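Local coordinates for protein phenol hydroxylase component phL (Pseudomonas stutzeri, PDB 3U52) that probably serves as the beta subunit of a bacterial multicomponent phenol hydroxylase, an oxygenase assembly that converts phenols to catechols, at residues K186-W189 and M190-M194; Q78-Y81 and G82-V85; G100-K104 and R105-T109. All blocks are in the same frame, centred on the assembly; numbering follows the deposited sequence.

Contact 1: residues K186-W189 and M190-M194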
ATOM      1  N   LYS D 186      -9.544  40.671  15.417  1.00 26.99           N
ATOM      2  CA  LYS D 186      -8.779  41.457  14.461  1.00 27.38           C
ATOM      3  C   LYS D 186      -8.726  42.950  14.829  1.00 27.79           C
ATOM      4  O   LYS D 186      -7.705  43.571  14.650  1.00 29.18           O
ATOM      5  CB  LYS D 186      -9.289  41.308  13.055  1.00 27.27           C
ATOM      6  CG  LYS D 186      -8.287  41.788  12.002  1.00 29.51           C
ATOM      7  CD  LYS D 186      -8.555  40.973  10.770  1.00 28.61           C
ATOM      8  CE  LYS D 186      -7.693  41.354   9.597  1.00 30.32           C
ATOM      9  NZ  LYS D 186      -8.339  40.741   8.368  1.00 27.07           N
ATOM     10  N   ALA D 187      -9.813  43.491  15.362  1.00 28.45           N
ATOM     11  CA  ALA D 187      -9.849  44.869  15.809  1.00 28.35           C
ATOM     12  C   ALA D 187      -8.836  45.095  16.921  1.00 28.30           C
ATOM     13  O   ALA D 187      -8.194  46.126  16.920  1.00 29.84           O
ATOM     14  CB  ALA D 187     -11.252  45.272  16.228  1.00 28.21           C
ATOM     15  N   TYR D 188      -8.631  44.126  17.827  1.00 28.40           N
ATOM     16  CA  TYR D 188      -7.531  44.229  18.833  1.00 27.84           C
ATOM     17  C   TYR D 188      -6.120  44.318  18.179  1.00 27.26           C
ATOM     18  O   TYR D 188      -5.313  45.176  18.512  1.00 26.81           O
ATOM     19  CB  TYR D 188      -7.577  43.074  19.866  1.00 28.96           C
ATOM     20  CG  TYR D 188      -8.847  43.016  20.686  1.00 29.05           C
ATOM     21  CD1 TYR D 188      -9.609  41.857  20.756  1.00 31.38           C
ATOM     22  CD2 TYR D 188      -9.295  44.141  21.378  1.00 34.22           C
ATOM     23  CE1 TYR D 188     -10.783  41.804  21.502  1.00 30.18           C
ATOM     24  CE2 TYR D 188     -10.457  44.115  22.124  1.00 34.78           C
ATOM     25  CZ  TYR D 188     -11.205  42.943  22.168  1.00 34.59           C
ATOM     26  OH  TYR D 188     -12.365  42.943  22.894  1.00 35.07           O
ATOM     27  N   TRP D 189      -5.842  43.408  17.250  1.00 25.67           N
ATOM     28  CA  TRP D 189      -4.597  43.386  16.484  1.00 25.15           C
ATOM     29  C   TRP D 189      -4.309  44.746  15.843  1.00 25.33           C
ATOM     30  O   TRP D 189      -3.168  45.236  15.932  1.00 25.79           O
ATOM     31  CB  TRP D 189      -4.683  42.287  15.419  1.00 23.01           C
ATOM     32  CG  TRP D 189      -3.576  42.177  14.495  1.00 20.64           C
ATOM     33  CD1 TRP D 189      -3.601  42.469  13.151  1.00 20.38           C
ATOM     34  CD2 TRP D 189      -2.258  41.726  14.792  1.00 21.15           C
ATOM     35  NE1 TRP D 189      -2.357  42.225  12.596  1.00 20.73           N
ATOM     36  CE2 TRP D 189      -1.515  41.781  13.586  1.00 21.40           C
ATOM     37  CE3 TRP D 189      -1.615  41.280  15.971  1.00 16.13           C
ATOM     38  CZ2 TRP D 189      -0.183  41.361  13.509  1.00 21.74           C
ATOM     39  CZ3 TRP D 189      -0.266  40.893  15.892  1.00 20.85           C
ATOM     40  CH2 TRP D 189       0.435  40.963  14.683  1.00 22.62           C
ATOM     41  N   MET D 190      -5.323  45.339  15.237  1.00 25.29           N
ATOM     42  CA  MET D 190      -5.176  46.579  14.443  1.00 27.06           C
ATOM     43  C   MET D 190      -5.113  47.866  15.308  1.00 28.70           C
ATOM     44  O   MET D 190      -4.327  48.787  15.010  1.00 27.14           O
ATOM     45  CB  MET D 190      -6.295  46.726  13.424  1.00 26.95           C
ATOM     46  CG  MET D 190      -6.276  45.719  12.240  1.00 27.06           C
ATOM     47  SD  MET D 190      -4.750  45.716  11.303  1.00 31.81           S
ATOM     48  CE  MET D 190      -4.897  47.238  10.338  1.00 31.21           C
ATOM     49  N   ASP D 191      -5.906  47.890  16.374  1.00 29.44           N
ATOM     50  CA  ASP D 191      -6.137  49.118  17.167  1.00 31.70           C
ATOM     51  C   ASP D 191      -5.803  49.090  18.659  1.00 32.25           C
ATOM     52  O   ASP D 191      -5.658  50.145  19.253  1.00 32.25           O
ATOM     53  CB  ASP D 191      -7.579  49.571  16.994  1.00 31.71           C
ATOM     54  CG  ASP D 191      -7.924  49.872  15.542  1.00 37.40           C
ATOM     55  OD1 ASP D 191      -7.073  50.436  14.799  1.00 41.82           O
ATOM     56  OD2 ASP D 191      -9.056  49.531  15.128  1.00 41.83           O
ATOM     57  N   ASP D 192      -5.706  47.913  19.290  1.00 32.89           N
ATOM     58  CA  ASP D 192      -5.329  47.868  20.704  1.00 33.57           C
ATOM     59  C   ASP D 192      -3.839  48.149  20.839  1.00 33.96           C
ATOM     60  O   ASP D 192      -3.010  47.494  20.211  1.00 33.34           O
ATOM     61  CB  ASP D 192      -5.671  46.518  21.356  1.00 34.00           C
ATOM     62  CG  ASP D 192      -5.485  46.528  22.882  1.00 37.12           C
ATOM     63  OD1 ASP D 192      -4.512  47.123  23.404  1.00 36.50           O
ATOM     64  OD2 ASP D 192      -6.328  45.933  23.579  1.00 42.23           O
ATOM     65  N   GLU D 193      -3.490  49.103  21.699  1.00 33.70           N
ATOM     66  CA  GLU D 193      -2.089  49.473  21.891  1.00 34.05           C
ATOM     67  C   GLU D 193      -1.210  48.290  22.328  1.00 32.23           C
ATOM     68  O   GLU D 193      -0.040  48.258  22.013  1.00 31.72           O
ATOM     69  CB  GLU D 193      -1.972  50.670  22.866  1.00 35.46           C
ATOM     70  CG  GLU D 193      -2.573  50.367  24.265  1.00 42.09           C
ATOM     71  CD  GLU D 193      -2.443  51.547  25.247  1.00 49.39           C
ATOM     72  OE1 GLU D 193      -1.574  51.466  26.160  1.00 51.07           O
ATOM     73  OE2 GLU D 193      -3.199  52.544  25.083  1.00 51.74           O
ATOM     74  N   MET D 194      -1.792  47.335  23.042  1.00 31.11           N
ATOM     75  CA  MET D 194      -1.121  46.127  23.518  1.00 30.62           C
ATOM     76  C   MET D 194      -0.482  45.355  22.357  1.00 29.71           C
ATOM     77  O   MET D 194       0.616  44.800  22.528  1.00 30.28           O
ATOM     78  CB  MET D 194      -2.154  45.214  24.173  1.00 31.85           C
ATOM     79  CG  MET D 194      -1.615  44.193  25.197  1.00 37.34           C
ATOM     80  SD  MET D 194      -2.741  42.753  25.270  1.00 42.82           S
ATOM     81  CE  MET D 194      -1.962  41.813  23.978  1.00 45.10           C
TER

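Contact 2: residues Q78-Y81 and G82-V85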
ATOM      1  N   GLN D  78      14.509  13.775   9.753  1.00 23.61           N
ATOM      2  CA  GLN D  78      14.542  13.105   8.425  1.00 23.28           C
ATOM      3  C   GLN D  78      13.219  13.207   7.633  1.00 22.18           C
ATOM      4  O   GLN D  78      12.765  12.253   6.995  1.00 21.93           O
ATOM      5  CB  GLN D  78      14.988  11.661   8.595  1.00 25.02           C
ATOM      6  CG  GLN D  78      16.234  11.574   9.464  1.00 27.05           C
ATOM      7  CD  GLN D  78      17.493  11.667   8.694  1.00 35.02           C
ATOM      8  OE1 GLN D  78      18.196  12.716   8.729  1.00 40.67           O
ATOM      9  NE2 GLN D  78      17.832  10.587   7.989  1.00 31.89           N
ATOM     10  N   PHE D  79      12.600  14.380   7.681  1.00 20.43           N
ATOM     11  CA  PHE D  79      11.360  14.607   6.997  1.00 20.06           C
ATOM     12  C   PHE D  79      11.609  14.835   5.492  1.00 20.36           C
ATOM     13  O   PHE D  79      12.116  15.860   5.085  1.00 20.26           O
ATOM     14  CB  PHE D  79      10.636  15.827   7.585  1.00 19.91           C
ATOM     15  CG  PHE D  79       9.846  15.566   8.838  1.00 20.81           C
ATOM     16  CD1 PHE D  79       9.115  16.611   9.417  1.00 21.11           C
ATOM     17  CD2 PHE D  79       9.808  14.323   9.457  1.00 20.69           C
ATOM     18  CE1 PHE D  79       8.368  16.396  10.601  1.00 24.40           C
ATOM     19  CE2 PHE D  79       9.071  14.112  10.645  1.00 20.32           C
ATOM     20  CZ  PHE D  79       8.331  15.126  11.202  1.00 21.53           C
ATOM     21  N   TYR D  80      11.221  13.864   4.679  1.00 20.03           N
ATOM     22  CA  TYR D  80      10.892  14.115   3.275  1.00 20.08           C
ATOM     23  C   TYR D  80       9.395  14.254   3.300  1.00 19.52           C
ATOM     24  O   TYR D  80       8.782  14.099   4.387  1.00 20.21           O
ATOM     25  CB  TYR D  80      11.410  13.003   2.355  1.00 20.72           C
ATOM     26  CG  TYR D  80      10.916  11.634   2.745  1.00 20.52           C
ATOM     27  CD1 TYR D  80       9.852  11.059   2.084  1.00 22.24           C
ATOM     28  CD2 TYR D  80      11.505  10.930   3.770  1.00 18.12           C
ATOM     29  CE1 TYR D  80       9.356   9.823   2.450  1.00 24.13           C
ATOM     30  CE2 TYR D  80      11.031   9.688   4.129  1.00 21.31           C
ATOM     31  CZ  TYR D  80       9.942   9.146   3.463  1.00 26.48           C
ATOM     32  OH  TYR D  80       9.434   7.902   3.807  1.00 29.05           O
ATOM     33  N   TYR D  81       8.770  14.523   2.148  1.00 18.35           N
ATOM     34  CA  TYR D  81       7.352  14.869   2.124  1.00 18.93           C
ATOM     35  C   TYR D  81       6.462  13.822   2.820  1.00 18.80           C
ATOM     36  O   TYR D  81       5.615  14.173   3.624  1.00 17.10           O
ATOM     37  CB  TYR D  81       6.850  15.082   0.694  1.00 18.15           C
ATOM     38  CG  TYR D  81       5.402  15.425   0.618  1.00 18.10           C
ATOM     39  CD1 TYR D  81       4.977  16.759   0.623  1.00 17.30           C
ATOM     40  CD2 TYR D  81       4.431  14.427   0.521  1.00 18.87           C
ATOM     41  CE1 TYR D  81       3.645  17.084   0.519  1.00 16.42           C
ATOM     42  CE2 TYR D  81       3.064  14.761   0.404  1.00 20.44           C
ATOM     43  CZ  TYR D  81       2.701  16.086   0.409  1.00 19.56           C
ATOM     44  OH  TYR D  81       1.394  16.418   0.276  1.00 21.25           O
ATOM     45  N   GLY D  82       6.634  12.541   2.477  1.00 19.91           N
ATOM     46  CA  GLY D  82       5.749  11.529   3.043  1.00 18.86           C
ATOM     47  C   GLY D  82       5.907  11.386   4.554  1.00 19.44           C
ATOM     48  O   GLY D  82       4.916  11.128   5.229  1.00 20.49           O
ATOM     49  N   ALA D  83       7.105  11.582   5.099  1.00 19.88           N
ATOM     50  CA  ALA D  83       7.320  11.470   6.576  1.00 19.04           C
ATOM     51  C   ALA D  83       6.687  12.660   7.283  1.00 19.05           C
ATOM     52  O   ALA D  83       6.059  12.556   8.351  1.00 17.07           O
ATOM     53  CB  ALA D  83       8.767  11.382   6.896  1.00 20.29           C
ATOM     54  N   TYR D  84       6.784  13.799   6.627  1.00 18.43           N
ATOM     55  CA  TYR D  84       6.152  15.007   7.136  1.00 18.52           C
ATOM     56  C   TYR D  84       4.634  14.885   7.198  1.00 18.95           C
ATOM     57  O   TYR D  84       4.027  15.136   8.263  1.00 18.14           O
ATOM     58  CB  TYR D  84       6.670  16.266   6.356  1.00 18.86           C
ATOM     59  CG  TYR D  84       5.774  17.485   6.540  1.00 18.46           C
ATOM     60  CD1 TYR D  84       5.835  18.230   7.695  1.00 17.47           C
ATOM     61  CD2 TYR D  84       4.856  17.849   5.561  1.00 18.68           C
ATOM     62  CE1 TYR D  84       5.006  19.359   7.884  1.00 19.14           C
ATOM     63  CE2 TYR D  84       4.000  18.970   5.738  1.00 18.85           C
ATOM     64  CZ  TYR D  84       4.107  19.715   6.909  1.00 16.95           C
ATOM     65  OH  TYR D  84       3.281  20.823   7.133  1.00 20.69           O
ATOM     66  N   VAL D  85       3.983  14.531   6.096  1.00 18.36           N
ATOM     67  CA  VAL D  85       2.519  14.516   6.134  1.00 18.80           C
ATOM     68  C   VAL D  85       2.028  13.358   7.039  1.00 20.23           C
ATOM     69  O   VAL D  85       0.986  13.479   7.674  1.00 20.77           O
ATOM     70  CB  VAL D  85       1.804  14.451   4.737  1.00 19.91           C
ATOM     71  CG1 VAL D  85       1.909  15.770   3.938  1.00 17.59           C
ATOM     72  CG2 VAL D  85       2.251  13.210   3.896  1.00 17.56           C
TER

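Contact 3: residues G100-K104 and R105-T109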
ATOM      1  N   GLY D 100     -13.774  18.865  18.368  1.00 25.93           N
ATOM      2  CA  GLY D 100     -15.148  18.339  18.370  1.00 25.84           C
ATOM      3  C   GLY D 100     -15.714  18.195  19.782  1.00 25.17           C
ATOM      4  O   GLY D 100     -16.857  18.516  20.010  1.00 24.82           O
ATOM      5  N   PHE D 101     -14.897  17.711  20.706  1.00 24.81           N
ATOM      6  CA  PHE D 101     -15.230  17.563  22.128  1.00 25.49           C
ATOM      7  C   PHE D 101     -15.560  18.919  22.800  1.00 26.71           C
ATOM      8  O   PHE D 101     -16.526  19.024  23.522  1.00 26.21           O
ATOM      9  CB  PHE D 101     -14.028  16.902  22.778  1.00 25.72           C
ATOM     10  CG  PHE D 101     -14.181  16.577  24.225  1.00 26.36           C
ATOM     11  CD1 PHE D 101     -14.729  15.347  24.628  1.00 24.11           C
ATOM     12  CD2 PHE D 101     -13.691  17.440  25.194  1.00 26.88           C
ATOM     13  CE1 PHE D 101     -14.806  15.017  25.982  1.00 27.37           C
ATOM     14  CE2 PHE D 101     -13.779  17.126  26.544  1.00 28.53           C
ATOM     15  CZ  PHE D 101     -14.319  15.915  26.938  1.00 27.17           C
ATOM     16  N   CYS D 102     -14.759  19.958  22.551  1.00 28.16           N
ATOM     17  CA  CYS D 102     -15.012  21.275  23.144  1.00 30.62           C
ATOM     18  C   CYS D 102     -16.271  21.901  22.537  1.00 30.96           C
ATOM     19  O   CYS D 102     -17.066  22.505  23.244  1.00 30.67           O
ATOM     20  CB  CYS D 102     -13.800  22.193  22.985  1.00 31.22           C
ATOM     21  SG  CYS D 102     -12.332  21.627  23.905  1.00 38.56           S
ATOM     22  N   GLU D 103     -16.447  21.717  21.231  1.00 31.33           N
ATOM     23  CA  GLU D 103     -17.598  22.202  20.510  1.00 34.21           C
ATOM     24  C   GLU D 103     -18.888  21.492  20.979  1.00 34.05           C
ATOM     25  O   GLU D 103     -19.848  22.173  21.320  1.00 34.20           O
ATOM     26  CB  GLU D 103     -17.370  22.083  18.987  1.00 34.26           C
ATOM     27  CG  GLU D 103     -18.603  22.192  18.080  1.00 42.27           C
ATOM     28  CD  GLU D 103     -19.102  23.612  17.904  1.00 50.04           C
ATOM     29  OE1 GLU D 103     -19.113  24.115  16.752  1.00 52.19           O
ATOM     30  OE2 GLU D 103     -19.493  24.233  18.921  1.00 54.24           O
ATOM     31  N   LYS D 104     -18.887  20.154  21.028  1.00 33.05           N
ATOM     32  CA  LYS D 104     -20.063  19.377  21.486  1.00 33.60           C
ATOM     33  C   LYS D 104     -20.444  19.636  22.947  1.00 33.53           C
ATOM     34  O   LYS D 104     -21.618  19.542  23.291  1.00 34.13           O
ATOM     35  CB  LYS D 104     -19.881  17.853  21.274  1.00 33.33           C
ATOM     36  CG  LYS D 104     -19.941  17.432  19.823  1.00 37.96           C
ATOM     37  CD  LYS D 104     -19.745  15.910  19.604  1.00 44.21           C
ATOM     38  CE  LYS D 104     -19.501  15.600  18.092  1.00 49.29           C
ATOM     39  NZ  LYS D 104     -20.293  14.404  17.593  1.00 50.08           N
ATOM     40  N   ARG D 105     -19.460  19.943  23.791  1.00 32.34           N
ATOM     41  CA  ARG D 105     -19.679  20.157  25.213  1.00 32.80           C
ATOM     42  C   ARG D 105     -19.772  21.633  25.640  1.00 32.75           C
ATOM     43  O   ARG D 105     -19.919  21.933  26.836  1.00 32.63           O
ATOM     44  CB  ARG D 105     -18.578  19.460  25.993  1.00 33.16           C
ATOM     45  CG  ARG D 105     -18.764  17.984  25.948  1.00 34.53           C
ATOM     46  CD  ARG D 105     -17.693  17.256  26.668  1.00 36.75           C
ATOM     47  NE  ARG D 105     -18.162  15.896  26.795  1.00 40.81           N
ATOM     48  CZ  ARG D 105     -18.497  15.306  27.935  1.00 38.50           C
ATOM     49  NH1 ARG D 105     -18.369  15.909  29.113  1.00 39.66           N
ATOM     50  NH2 ARG D 105     -18.930  14.079  27.872  1.00 42.38           N
ATOM     51  N   ASN D 106     -19.676  22.540  24.668  1.00 31.60           N
ATOM     52  CA  ASN D 106     -19.767  23.963  24.908  1.00 31.95           C
ATOM     53  C   ASN D 106     -18.787  24.450  25.935  1.00 31.11           C
ATOM     54  O   ASN D 106     -19.102  25.312  26.751  1.00 31.26           O
ATOM     55  CB  ASN D 106     -21.188  24.355  25.312  1.00 32.48           C
ATOM     56  CG  ASN D 106     -22.194  23.934  24.289  1.00 32.86           C
ATOM     57  OD1 ASN D 106     -22.089  24.255  23.103  1.00 37.71           O
ATOM     58  ND2 ASN D 106     -23.187  23.218  24.738  1.00 35.92           N
ATOM     59  N   LEU D 107     -17.577  23.916  25.869  1.00 30.34           N
ATOM     60  CA  LEU D 107     -16.555  24.268  26.832  1.00 30.60           C
ATOM     61  C   LEU D 107     -16.117  25.741  26.719  1.00 31.04           C
ATOM     62  O   LEU D 107     -15.746  26.347  27.716  1.00 31.51           O
ATOM     63  CB  LEU D 107     -15.372  23.291  26.739  1.00 30.32           C
ATOM     64  CG  LEU D 107     -15.756  21.819  27.016  1.00 29.56           C
ATOM     65  CD1 LEU D 107     -14.527  20.909  27.055  1.00 30.29           C
ATOM     66  CD2 LEU D 107     -16.511  21.706  28.352  1.00 30.30           C
ATOM     67  N   LEU D 108     -16.191  26.307  25.515  1.00 31.74           N
ATOM     68  CA  LEU D 108     -15.812  27.704  25.276  1.00 32.98           C
ATOM     69  C   LEU D 108     -16.990  28.650  25.329  1.00 33.25           C
ATOM     70  O   LEU D 108     -16.857  29.750  25.854  1.00 33.79           O
ATOM     71  CB  LEU D 108     -15.112  27.873  23.936  1.00 33.03           C
ATOM     72  CG  LEU D 108     -13.737  27.216  23.790  1.00 34.73           C
ATOM     73  CD1 LEU D 108     -13.016  27.837  22.589  1.00 34.52           C
ATOM     74  CD2 LEU D 108     -12.887  27.342  25.045  1.00 36.38           C
ATOM     75  N   THR D 109     -18.132  28.229  24.793  1.00 34.14           N
ATOM     76  CA  THR D 109     -19.318  29.080  24.773  1.00 35.00           C
ATOM     77  C   THR D 109     -19.955  29.215  26.170  1.00 35.75           C
ATOM     78  O   THR D 109     -20.605  30.217  26.450  1.00 36.40           O
ATOM     79  CB  THR D 109     -20.375  28.616  23.762  1.00 34.79           C
ATOM     80  OG1 THR D 109     -20.700  27.254  24.045  1.00 36.57           O
ATOM     81  CG2 THR D 109     -19.872  28.713  22.344  1.00 34.92           C
TER
HETATM   82  O   HOH W   1     -17.566  25.602  22.820  1.00 30.38           O

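Contact 1: residues K186-W189 and M190-M194
Tyr188 and Asp192 lie one turn apart at the C-terminal end of helix 180-191, where an Asx turn takes over from the helical bonding. Backbone bonds close the last turn: Met190 N donates to Lys186 O over 3.0 Å, Asp191 N to Ala187 O, and Asp192 N to Tyr188 O over 2.9 Å. Asp192 is the residue at which the chain leaves helical geometry. Asp192 CB rests 3.2 Å from Tyr188 O, and with CG anti to its own nitrogen (chi1 -171°) the carboxylate swings towards the tyrosine ring. There Asp192 OD2 comes to 4.1 Å from Tyr188 CD2, the carboxylate and ring planes being 62° apart. The polar ends are held by others, Asp192 OD2 by a salt bridge to Arg121 and the tyrosine hydroxyl by a hydrogen bond to Glu184.

Trp189 and Met190 form a second pair, a Met-aromatic contact. The methionine chain bends at both chi2 and chi3, and Met190 SD lies 3.9 Å from Trp189 CD1 and obliquely to the five-membered ring. The indole itself stacks with His128 and meets an aromatic side chain of another protein's chain edge-to-face, while Lys186 NZ bonds to the backbone of that chain, so this helix end also forms part of a subunit interface. Beyond the helix, Asp192 OD1 accepts from Met194 N over 2.8 Å, the donor arriving on the anti side and 29° out of the carboxylate plane.

Contact 2: residues Q78-Y81 and G82-V85
The first turn of helix 81-105 starts at Tyr80, the N-cap residue, whose carbonyl oxygen accepts from Tyr84 N over 3.0 Å and more weakly from Ala83 N. Tyr81 O receives Val85 N in the next bond. Three aromatic rings pack against this turn. Tyr80 holds CG between its backbone N and carbonyl carbon (chi1 56°), which folds the ring back over the new helix. Ala83 N lies above one ring face, and the CB of Ala83 makes a CH-pi contact 4.3 Å from the Tyr80 ring centroid. Phe79 takes Tyr84 CA over a face, 4.1 Å from the Phe79 ring centroid, and Phe79 CD2 touches Ala83 CB at 4.0 Å. The Phe79 and Tyr84 side chains run at about a right angle, Phe79 CD1 meeting the edge of the Tyr84 ring.

The Tyr81 ring crosses the Val85 side chain obliquely and takes Val85 CG1 over one face, 3.6 Å from Tyr81 CZ. Tyr81 OH hydrogen-bonds to an aromatic and a polar side chain of another protein's chain. Replacing Tyr81 by alanine would probably leave Val85 CG1 poorly packed and those two partners without their mate.

Helix 147-175 packs against the turn: Phe79 and Tyr81 touch its Tyr155, and the Tyr84 hydroxyl hydrogen-bonds to its Asp159, while Tyr80 packs on Arg31 and Ala35 of helix 31-36.

Contact 3: residues G100-K104 and R105-T109
Arg105 runs back along the last turn of helix 81-105 to lie over the ring of Phe101, four residues earlier. Arg105 CB starts 3.2 Å from Phe101 O, the same oxygen that accepts the hydrogen bond from Arg105 N, and Arg105 CG stays beside Phe101 O at 3.5 Å. From CG the chain is extended, and this carries Arg105 CD over one face of the phenyl ring in a CH-pi contact, 3.8 Å from the Phe101 ring centroid and displaced toward the rim. Arg105 NE follows at 3.6 Å from Phe101 CE1. The guanidinium plane ends only 10° from that of the ring, although the group has by then slid past its rim, with Arg105 CZ near Phe101 CE1. At the tip, NH2 forms a salt bridge with Asp235 of the second subunit, with the guanidinium of Arg254 of that subunit also close, so the aliphatic part lies on the phenyl face while the charged end reaches the second subunit.

Phe101 also meets Leu107, whose CD1 lies 3.9 Å from Phe101 CE2. The same methyl touches Cys102 SG. Met248 of helix 246-249 packs against Phe101 and Cys102 nearby.

The chain turns between these side chains at Asn106, which takes a positive phi of 55°, a left-handed backbone conformation that asparagine adopts readily. Leu107 N donates to Cys102 O over 3.0 Å, and Asn106 N reaches Glu103 O in a long, weak bond of 3.4 Å. A water donates to Cys102 O and accepts from Leu108 N, bridging the helix end to Leu108. Positive phi at Asn106, two bonds returning into the last turn and the apolar contact of Leu107 with Cys102 are the marks of a Schellman motif ending a helix.

Contacts 2 and 3 mark the two ends of helix 81-105: residues 78-85 start it and residues 100-109 finish it, their centres about 32 Å apart. Contact 1 comes later along the chain, at the end of helix 180-191, with its centre about 37 Å from that of contact 2, on the opposite side of the chain's centre, and about 27 Å from that of contact 3. None of the three touches another. All belong to the hydroxylase-family part of this mainly helical subunit, and each faces a partner in the assembly: contacts 1 and 2 each meet a chain of another protein, and contact 3 the second copy of this one. Helix ends thus supply interface surface at three separate places.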